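Local structure of benzoylformate Decarboxylase (Polynucleobacter necessarius, 4K9Q) at residues W402-A407 / V449-F454; S431-V436 / P480-V485. The protein binds thiamine diphosphate and a magnesium ion and probably decarboxylates benzoylformate to benzaldehyde and carbon dioxide. One frame throughout, in Å; residues are numbered along the deposited sequence.

In the fold
Both contacts lie within the C-terminal thiamine diphosphate-binding region. Following the chain, helix 403-417 leads to strand 423-428, then the short helix 429-434 next to the cofactor, then strand 449-455, where interaction 1 closes a loop of 41 residues back to 402-407. Interaction 2 starts inside that loop, at 431-436, and closes outside it at 480-485, so the two loops cross. They lie about 12 Å apart, centre to centre, and touch directly: Phe432 CD1 lies 3.6 Å from Leu404 CD1, and Phe432 CE1 lies 3.7 Å from Val453 CG2. Together they tie helix 403-417, helix 429-434 and the start of helix 484-490 to central strand 449-455.

Interaction 1 of 2, residues W402-A407 / V449-F454; sequences WDLPAA and VIYVVF
The ring of Tyr451 has Leu404 O in its plane at the hydroxyl edge, while Val449 CG1, from two residues back on the same strand, lies over one face, 3.5 Å above the plane and offset toward the rim. Leu404 CG and Ala407 CB approach the ring obliquely. The hydroxyl donates a 2.8 Å hydrogen bond from Tyr451 OH to Leu404 O, reaching the carbonyl from above its plane. The C=O...O angle is 129°. This bond gives the buried phenol a polar partner and ties its hydroxyl end to the helix backbone. The Leu404 side chain crosses the ring at about a right angle. With CG anti to the backbone N (chi1 -173°), its branch point sits 3.6 Å from Tyr451 CE2 and its CD2 methyl 3.4 Å from Tyr451 OH. One turn on, Ala407 CB meets Val449 CG1 at 4.1 Å, and Thr425 of the adjacent strand touches both of these residues. The axes of 403-407 and 449-454 run nearly antiparallel (159°) and come within 9.8 Å. This is the helix-on-sheet packing of a parallel alpha/beta fold, in which helix 403-417 leads into strand 423-428 and also covers its neighbour 449-455.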
ATOM      1  N   TRP A 402      -2.196  26.247   0.764  1.00 10.02           N
ATOM      2  CA  TRP A 402      -1.970  26.021   2.188  1.00 11.57           C
ATOM      3  C   TRP A 402      -2.006  27.321   2.989  1.00 11.13           C
ATOM      4  O   TRP A 402      -2.606  27.377   4.062  1.00 10.58           O
ATOM      5  CB  TRP A 402      -0.638  25.302   2.423  1.00 11.00           C
ATOM      6  CG  TRP A 402      -0.416  24.958   3.866  1.00  9.02           C
ATOM      7  CD1 TRP A 402      -0.920  23.878   4.539  1.00  9.81           C
ATOM      8  CD2 TRP A 402       0.351  25.703   4.816  1.00 11.05           C
ATOM      9  NE1 TRP A 402      -0.503  23.904   5.848  1.00 11.00           N
ATOM     10  CE2 TRP A 402       0.279  25.015   6.044  1.00 11.68           C
ATOM     11  CE3 TRP A 402       1.092  26.891   4.749  1.00 10.70           C
ATOM     12  CZ2 TRP A 402       0.917  25.473   7.202  1.00 11.11           C
ATOM     13  CZ3 TRP A 402       1.736  27.342   5.904  1.00 12.37           C
ATOM     14  CH2 TRP A 402       1.639  26.631   7.110  1.00 10.39           C
ATOM     15  N   ASP A 403      -1.365  28.361   2.470  1.00 10.02           N
ATOM     16  CA  ASP A 403      -1.082  29.545   3.288  1.00 10.56           C
ATOM     17  C   ASP A 403      -2.297  30.398   3.622  1.00  9.99           C
ATOM     18  O   ASP A 403      -2.402  30.937   4.728  1.00  9.32           O
ATOM     19  CB  ASP A 403       0.034  30.391   2.666  1.00 10.67           C
ATOM     20  CG  ASP A 403       1.403  29.733   2.819  1.00 11.40           C
ATOM     21  OD1 ASP A 403       2.061  29.999   3.847  1.00 14.98           O
ATOM     22  OD2 ASP A 403       1.799  28.932   1.937  1.00 13.85           O
ATOM     23  N   LEU A 404      -3.222  30.527   2.675  1.00  9.84           N
ATOM     24  CA  LEU A 404      -4.414  31.318   2.926  1.00 11.17           C
ATOM     25  C   LEU A 404      -5.194  30.794   4.144  1.00  9.90           C
ATOM     26  O   LEU A 404      -5.423  31.537   5.094  1.00 10.72           O
ATOM     27  CB  LEU A 404      -5.284  31.435   1.670  1.00  8.75           C
ATOM     28  CG  LEU A 404      -6.481  32.384   1.783  1.00  8.01           C
ATOM     29  CD1 LEU A 404      -6.948  32.777   0.396  1.00 11.59           C
ATOM     30  CD2 LEU A 404      -7.617  31.751   2.584  1.00 10.75           C
ATOM     31  N   PRO A 405      -5.583  29.509   4.132  1.00  9.40           N
ATOM     32  CA  PRO A 405      -6.212  28.983   5.349  1.00  7.70           C
ATOM     33  C   PRO A 405      -5.252  28.854   6.546  1.00  8.84           C
ATOM     34  O   PRO A 405      -5.680  29.042   7.692  1.00 10.93           O
ATOM     35  CB  PRO A 405      -6.781  27.623   4.908  1.00  8.55           C
ATOM     36  CG  PRO A 405      -6.026  27.269   3.651  1.00  9.64           C
ATOM     37  CD  PRO A 405      -5.670  28.571   2.994  1.00 10.28           C
ATOM     38  N   ALA A 406      -3.974  28.574   6.314  1.00  8.50           N
ATOM     39  CA  ALA A 406      -3.065  28.447   7.458  1.00  9.12           C
ATOM     40  C   ALA A 406      -2.983  29.761   8.245  1.00  8.45           C
ATOM     41  O   ALA A 406      -2.869  29.751   9.481  1.00  9.33           O
ATOM     42  CB  ALA A 406      -1.674  27.984   7.023  1.00  8.66           C
ATOM     43  N   ALA A 407      -3.066  30.882   7.529  1.00  9.71           N
ATOM     44  CA  ALA A 407      -3.084  32.202   8.153  1.00  9.51           C
ATOM     45  C   ALA A 407      -4.223  32.322   9.154  1.00 10.71           C
ATOM     46  O   ALA A 407      -4.049  32.891  10.235  1.00 11.13           O
ATOM     47  CB  ALA A 407      -3.200  33.294   7.097  1.00  8.53           C
ATOM     48  N   VAL A 449      -6.783  38.969  10.145  1.00  9.00           N
ATOM     49  CA  VAL A 449      -5.951  38.477   9.058  1.00  9.36           C
ATOM     50  C   VAL A 449      -6.079  39.446   7.906  1.00 11.48           C
ATOM     51  O   VAL A 449      -7.186  39.821   7.526  1.00 11.41           O
ATOM     52  CB  VAL A 449      -6.410  37.070   8.584  1.00 10.41           C
ATOM     53  CG1 VAL A 449      -5.572  36.606   7.383  1.00 10.01           C
ATOM     54  CG2 VAL A 449      -6.331  36.052   9.723  1.00 10.15           C
ATOM     55  N   ILE A 450      -4.945  39.839   7.347  1.00  9.69           N
ATOM     56  CA  ILE A 450      -4.922  40.823   6.281  1.00  9.79           C
ATOM     57  C   ILE A 450      -4.275  40.196   5.062  1.00 10.84           C
ATOM     58  O   ILE A 450      -3.062  39.929   5.055  1.00 12.47           O
ATOM     59  CB  ILE A 450      -4.111  42.066   6.698  1.00 11.50           C
ATOM     60  CG1 ILE A 450      -4.708  42.685   7.965  1.00 11.04           C
ATOM     61  CG2 ILE A 450      -4.076  43.097   5.565  1.00 10.95           C
ATOM     62  CD1 ILE A 450      -3.841  43.757   8.572  1.00 13.30           C
ATOM     63  N   TYR A 451      -5.083  39.932   4.040  1.00  9.76           N
ATOM     64  CA  TYR A 451      -4.567  39.353   2.811  1.00 11.42           C
ATOM     65  C   TYR A 451      -4.196  40.460   1.853  1.00 14.15           C
ATOM     66  O   TYR A 451      -5.049  41.252   1.462  1.00 13.96           O
ATOM     67  CB  TYR A 451      -5.616  38.459   2.155  1.00 10.40           C
ATOM     68  CG  TYR A 451      -5.961  37.241   2.962  1.00 11.57           C
ATOM     69  CD1 TYR A 451      -7.196  37.124   3.593  1.00 11.82           C
ATOM     70  CD2 TYR A 451      -5.049  36.197   3.087  1.00 10.58           C
ATOM     71  CE1 TYR A 451      -7.520  35.996   4.328  1.00 10.83           C
ATOM     72  CE2 TYR A 451      -5.360  35.065   3.831  1.00  9.87           C
ATOM     73  CZ  TYR A 451      -6.595  34.972   4.445  1.00 11.61           C
ATOM     74  OH  TYR A 451      -6.912  33.848   5.173  1.00 12.34           O
ATOM     75  N   VAL A 452      -2.920  40.525   1.485  1.00 10.13           N
ATOM     76  CA  VAL A 452      -2.486  41.452   0.452  1.00  9.39           C
ATOM     77  C   VAL A 452      -2.223  40.632  -0.798  1.00 11.32           C
ATOM     78  O   VAL A 452      -1.306  39.799  -0.822  1.00 11.09           O
ATOM     79  CB  VAL A 452      -1.220  42.231   0.857  1.00 11.59           C
ATOM     80  CG1 VAL A 452      -0.839  43.234  -0.230  1.00 11.09           C
ATOM     81  CG2 VAL A 452      -1.454  42.954   2.185  1.00 15.36           C
ATOM     82  N   VAL A 453      -3.038  40.846  -1.824  1.00 11.21           N
ATOM     83  CA  VAL A 453      -2.952  40.047  -3.042  1.00  9.70           C
ATOM     84  C   VAL A 453      -2.205  40.792  -4.143  1.00 13.38           C
ATOM     85  O   VAL A 453      -2.628  41.862  -4.588  1.00 12.89           O
ATOM     86  CB  VAL A 453      -4.350  39.651  -3.568  1.00 11.42           C
ATOM     87  CG1 VAL A 453      -4.220  38.734  -4.795  1.00 15.48           C
ATOM     88  CG2 VAL A 453      -5.168  38.984  -2.486  1.00 11.12           C
ATOM     89  N   PHE A 454      -1.091  40.213  -4.570  1.00 11.51           N
ATOM     90  CA  PHE A 454      -0.272  40.774  -5.634  1.00 11.28           C
ATOM     91  C   PHE A 454      -0.807  40.332  -6.988  1.00 12.51           C
ATOM     92  O   PHE A 454      -0.571  39.205  -7.429  1.00 12.30           O
ATOM     93  CB  PHE A 454       1.191  40.348  -5.439  1.00 10.46           C
ATOM     94  CG  PHE A 454       1.840  40.980  -4.234  1.00 12.49           C
ATOM     95  CD1 PHE A 454       1.464  40.614  -2.950  1.00 14.06           C
ATOM     96  CD2 PHE A 454       2.823  41.940  -4.390  1.00 12.67           C
ATOM     97  CE1 PHE A 454       2.054  41.208  -1.837  1.00 11.68           C
ATOM     98  CE2 PHE A 454       3.430  42.531  -3.287  1.00 13.11           C
ATOM     99  CZ  PHE A 454       3.042  42.166  -2.008  1.00 12.36           C
TER

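Interaction 2 of 2, residues S431-V436 / P480-V485; sequences SFQYSV and PGLDIV. With TPP (thiamine diphosphate), chain D.
Phe432 and Gln433, just past the GDG motif of thiamine diphosphate enzymes that supplies Asp429 and Gly430, back the cofactor site by packing on Leu482 and Ile484. Phe432 CE2 lies 3.7 Å from Ile484 CG2, the methyl coming obliquely to the ring. The Gln433 amide and the Leu482 side chain reach toward each other, Gln433 NE2 ending 3.9 Å from Leu482 CD1. A bend at chi2 (-57°) folds the Gln433 chain back, and its amide is held at both ends: NE2 donates to Asp429 O, while OE1 accepts from Gln487 and from Tyr491 of the second subunit. On the cofactor side, Ser431 grips one diphosphate oxygen twice, through Ser431 N to TPP O1A at 2.6 Å, with an N-H...O angle of 149°, and through Ser431 OG to TPP O1A, also 2.6 Å. Tyr434 lies obliquely by the aminopyrimidine, its CE2 3.4 Å from TPP N1'. At the first turn of helix 484-490, Ile484 also packs on Val453 and Gln455 of strand 449-455, so helices 429-434 and 484-490 meet beside this strand, while the Tyr434 hydroxyl bonds to Asn23 of the second subunit.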
ATOM      1  N   SER A 431      -2.230  31.776  -6.525  1.00  9.86           N
ATOM      2  CA  SER A 431      -2.204  31.045  -5.259  1.00  9.72           C
ATOM      3  C   SER A 431      -3.484  31.248  -4.459  1.00 10.27           C
ATOM      4  O   SER A 431      -3.995  30.313  -3.859  1.00  8.73           O
ATOM      5  CB  SER A 431      -1.010  31.485  -4.403  1.00 12.28           C
ATOM      6  OG  SER A 431       0.218  31.032  -4.955  1.00 14.15           O
ATOM      7  N   PHE A 432      -3.985  32.480  -4.452  1.00 11.25           N
ATOM      8  CA  PHE A 432      -5.196  32.865  -3.716  1.00 11.05           C
ATOM      9  C   PHE A 432      -6.393  31.967  -4.043  1.00 10.06           C
ATOM     10  O   PHE A 432      -7.234  31.712  -3.182  1.00 10.63           O
ATOM     11  CB  PHE A 432      -5.529  34.322  -4.065  1.00  9.15           C
ATOM     12  CG  PHE A 432      -6.484  35.003  -3.111  1.00 10.85           C
ATOM     13  CD1 PHE A 432      -6.053  35.444  -1.865  1.00 12.59           C
ATOM     14  CD2 PHE A 432      -7.788  35.267  -3.497  1.00 12.42           C
ATOM     15  CE1 PHE A 432      -6.926  36.107  -1.011  1.00 14.87           C
ATOM     16  CE2 PHE A 432      -8.663  35.937  -2.648  1.00 12.86           C
ATOM     17  CZ  PHE A 432      -8.229  36.349  -1.408  1.00 11.82           C
ATOM     18  N   GLN A 433      -6.462  31.482  -5.284  1.00  9.12           N
ATOM     19  CA  GLN A 433      -7.621  30.707  -5.746  1.00 10.27           C
ATOM     20  C   GLN A 433      -7.744  29.301  -5.175  1.00  9.82           C
ATOM     21  O   GLN A 433      -8.849  28.778  -5.065  1.00 10.98           O
ATOM     22  CB  GLN A 433      -7.605  30.583  -7.274  1.00  9.80           C
ATOM     23  CG  GLN A 433      -7.399  31.898  -8.011  1.00 12.49           C
ATOM     24  CD  GLN A 433      -8.448  32.918  -7.638  1.00 12.60           C
ATOM     25  OE1 GLN A 433      -9.641  32.600  -7.579  1.00 14.65           O
ATOM     26  NE2 GLN A 433      -8.013  34.146  -7.349  1.00 14.70           N
ATOM     27  N   TYR A 434      -6.630  28.667  -4.840  1.00  9.82           N
ATOM     28  CA  TYR A 434      -6.692  27.234  -4.520  1.00  8.66           C
ATOM     29  C   TYR A 434      -7.587  26.931  -3.329  1.00 10.20           C
ATOM     30  O   TYR A 434      -8.378  25.991  -3.368  1.00 10.18           O
ATOM     31  CB  TYR A 434      -5.293  26.633  -4.306  1.00  8.68           C
ATOM     32  CG  TYR A 434      -4.495  26.548  -5.596  1.00  8.35           C
ATOM     33  CD1 TYR A 434      -3.822  27.660  -6.093  1.00  8.82           C
ATOM     34  CD2 TYR A 434      -4.410  25.354  -6.308  1.00 10.43           C
ATOM     35  CE1 TYR A 434      -3.100  27.585  -7.267  1.00 10.27           C
ATOM     36  CE2 TYR A 434      -3.685  25.271  -7.487  1.00 10.07           C
ATOM     37  CZ  TYR A 434      -3.037  26.393  -7.960  1.00 11.43           C
ATOM     38  OH  TYR A 434      -2.313  26.356  -9.124  1.00 10.10           O
ATOM     39  N   SER A 435      -7.476  27.751  -2.286  1.00  9.60           N
ATOM     40  CA  SER A 435      -8.239  27.541  -1.064  1.00  8.81           C
ATOM     41  C   SER A 435      -8.936  28.828  -0.652  1.00 10.57           C
ATOM     42  O   SER A 435      -8.990  29.172   0.521  1.00 10.19           O
ATOM     43  CB  SER A 435      -7.329  27.052   0.063  1.00 11.38           C
ATOM     44  OG  SER A 435      -6.786  25.783  -0.257  1.00 13.05           O
ATOM     45  N   VAL A 436      -9.464  29.529  -1.651  1.00 10.08           N
ATOM     46  CA  VAL A 436     -10.116  30.812  -1.451  1.00  9.04           C
ATOM     47  C   VAL A 436     -11.218  30.734  -0.377  1.00 10.64           C
ATOM     48  O   VAL A 436     -11.474  31.710   0.338  1.00 11.62           O
ATOM     49  CB  VAL A 436     -10.660  31.357  -2.805  1.00 11.21           C
ATOM     50  CG1 VAL A 436     -11.817  30.516  -3.321  1.00 11.94           C
ATOM     51  CG2 VAL A 436     -11.039  32.808  -2.688  1.00 14.13           C
ATOM     52  N   PRO A 480      -6.453  36.132 -16.790  1.00 13.04           N
ATOM     53  CA  PRO A 480      -7.338  37.285 -16.968  1.00 16.36           C
ATOM     54  C   PRO A 480      -8.705  37.075 -16.326  1.00 14.60           C
ATOM     55  O   PRO A 480      -9.120  35.941 -16.040  1.00 13.66           O
ATOM     56  CB  PRO A 480      -7.500  37.351 -18.489  1.00 13.81           C
ATOM     57  CG  PRO A 480      -7.388  35.922 -18.908  1.00 14.66           C
ATOM     58  CD  PRO A 480      -6.283  35.379 -18.042  1.00 12.35           C
ATOM     59  N   GLY A 481      -9.403  38.178 -16.099  1.00 13.71           N
ATOM     60  CA  GLY A 481     -10.788  38.114 -15.683  1.00 13.01           C
ATOM     61  C   GLY A 481     -11.101  37.590 -14.293  1.00 15.14           C
ATOM     62  O   GLY A 481     -12.167  37.024 -14.093  1.00 16.45           O
ATOM     63  N   LEU A 482     -10.199  37.759 -13.331  1.00 13.07           N
ATOM     64  CA  LEU A 482     -10.539  37.451 -11.937  1.00 13.48           C
ATOM     65  C   LEU A 482     -10.834  38.739 -11.195  1.00 17.07           C
ATOM     66  O   LEU A 482     -10.043  39.687 -11.253  1.00 18.53           O
ATOM     67  CB  LEU A 482      -9.404  36.726 -11.224  1.00 14.49           C
ATOM     68  CG  LEU A 482      -9.042  35.353 -11.765  1.00 16.47           C
ATOM     69  CD1 LEU A 482      -7.739  34.885 -11.144  1.00 16.45           C
ATOM     70  CD2 LEU A 482     -10.179  34.375 -11.495  1.00 16.97           C
ATOM     71  N   ASP A 483     -11.973  38.780 -10.507  1.00 14.14           N
ATOM     72  CA  ASP A 483     -12.302  39.937  -9.669  1.00 13.81           C
ATOM     73  C   ASP A 483     -12.086  39.506  -8.232  1.00 13.83           C
ATOM     74  O   ASP A 483     -12.963  38.911  -7.592  1.00 13.12           O
ATOM     75  CB  ASP A 483     -13.747  40.398  -9.880  1.00 16.22           C
ATOM     76  CG  ASP A 483     -14.081  41.681  -9.104  1.00 20.28           C
ATOM     77  OD1 ASP A 483     -13.363  42.014  -8.136  1.00 14.93           O
ATOM     78  OD2 ASP A 483     -15.071  42.358  -9.456  1.00 22.80           O
ATOM     79  N   ILE A 484     -10.892  39.781  -7.732  1.00 14.34           N
ATOM     80  CA  ILE A 484     -10.516  39.305  -6.417  1.00 11.85           C
ATOM     81  C   ILE A 484     -11.201  40.105  -5.309  1.00 13.25           C
ATOM     82  O   ILE A 484     -11.450  39.573  -4.233  1.00 13.68           O
ATOM     83  CB  ILE A 484      -8.985  39.279  -6.285  1.00 12.92           C
ATOM     84  CG1 ILE A 484      -8.423  38.335  -7.365  1.00 16.73           C
ATOM     85  CG2 ILE A 484      -8.565  38.826  -4.890  1.00 14.06           C
ATOM     86  CD1 ILE A 484      -6.919  38.169  -7.337  1.00 20.48           C
ATOM     87  N   VAL A 485     -11.534  41.369  -5.575  1.00 11.69           N
ATOM     88  CA  VAL A 485     -12.338  42.133  -4.619  1.00 11.52           C
ATOM     89  C   VAL A 485     -13.665  41.423  -4.380  1.00 13.57           C
ATOM     90  O   VAL A 485     -14.090  41.251  -3.238  1.00 12.88           O
ATOM     91  CB  VAL A 485     -12.580  43.568  -5.106  1.00 12.27           C
ATOM     92  CG1 VAL A 485     -13.569  44.297  -4.192  1.00 17.78           C
ATOM     93  CG2 VAL A 485     -11.246  44.316  -5.203  1.00 15.85           C
TER
HETATM   94  N1' TPP D 602      -0.886  23.355  -7.907  1.00 11.16           N
HETATM   95  C2' TPP D 602      -0.549  23.213  -6.570  1.00 13.06           C
HETATM   96  CM2 TPP D 602      -1.536  22.644  -5.594  1.00 13.69           C
HETATM   97  N3' TPP D 602       0.705  23.575  -6.113  1.00 11.81           N
HETATM   98  C4' TPP D 602       1.628  24.090  -6.989  1.00 14.76           C
HETATM   99  N4' TPP D 602       2.839  24.422  -6.546  1.00 14.21           N
HETATM  100  C5' TPP D 602       1.287  24.270  -8.330  1.00 13.17           C
HETATM  101  C6' TPP D 602       0.032  23.887  -8.800  1.00 13.00           C
HETATM  102  C7' TPP D 602       2.301  24.833  -9.292  1.00 13.93           C
HETATM  103  N3  TPP D 602       2.620  26.248  -9.161  1.00 15.00           N
HETATM  104  C2  TPP D 602       3.758  26.745  -8.546  1.00 20.14           C
HETATM  105  S1  TPP D 602       3.875  28.351  -8.576  0.75 14.64           S
HETATM  106  C5  TPP D 602       2.482  28.476  -9.386  1.00 11.77           C
HETATM  107  C4  TPP D 602       1.871  27.259  -9.673  1.00 19.58           C
HETATM  108  CM4 TPP D 602       0.568  27.079 -10.412  1.00 12.14           C
HETATM  109  C6  TPP D 602       2.049  29.867  -9.756  1.00 17.16           C
HETATM  110  C7  TPP D 602       1.777  30.796  -8.585  1.00 13.81           C
HETATM  111  O7  TPP D 602       1.150  31.922  -9.154  1.00 16.37           O
HETATM  112  PA  TPP D 602       0.761  33.208  -8.269  1.00 14.79           P
HETATM  113  O1A TPP D 602       0.188  32.741  -6.962  1.00 14.04           O
HETATM  114  O2A TPP D 602      -0.206  34.074  -9.011  1.00 14.48           O
HETATM  115  O3A TPP D 602       2.177  33.882  -7.914  1.00 13.58           O
HETATM  116  PB  TPP D 602       3.175  34.683  -8.887  1.00 14.54           P
HETATM  117  O1B TPP D 602       4.202  33.697  -9.341  1.00 17.35           O
HETATM  118  O2B TPP D 602       3.799  35.768  -8.037  1.00 18.59           O
HETATM  119  O3B TPP D 602       2.449  35.236 -10.071  1.00 12.17           O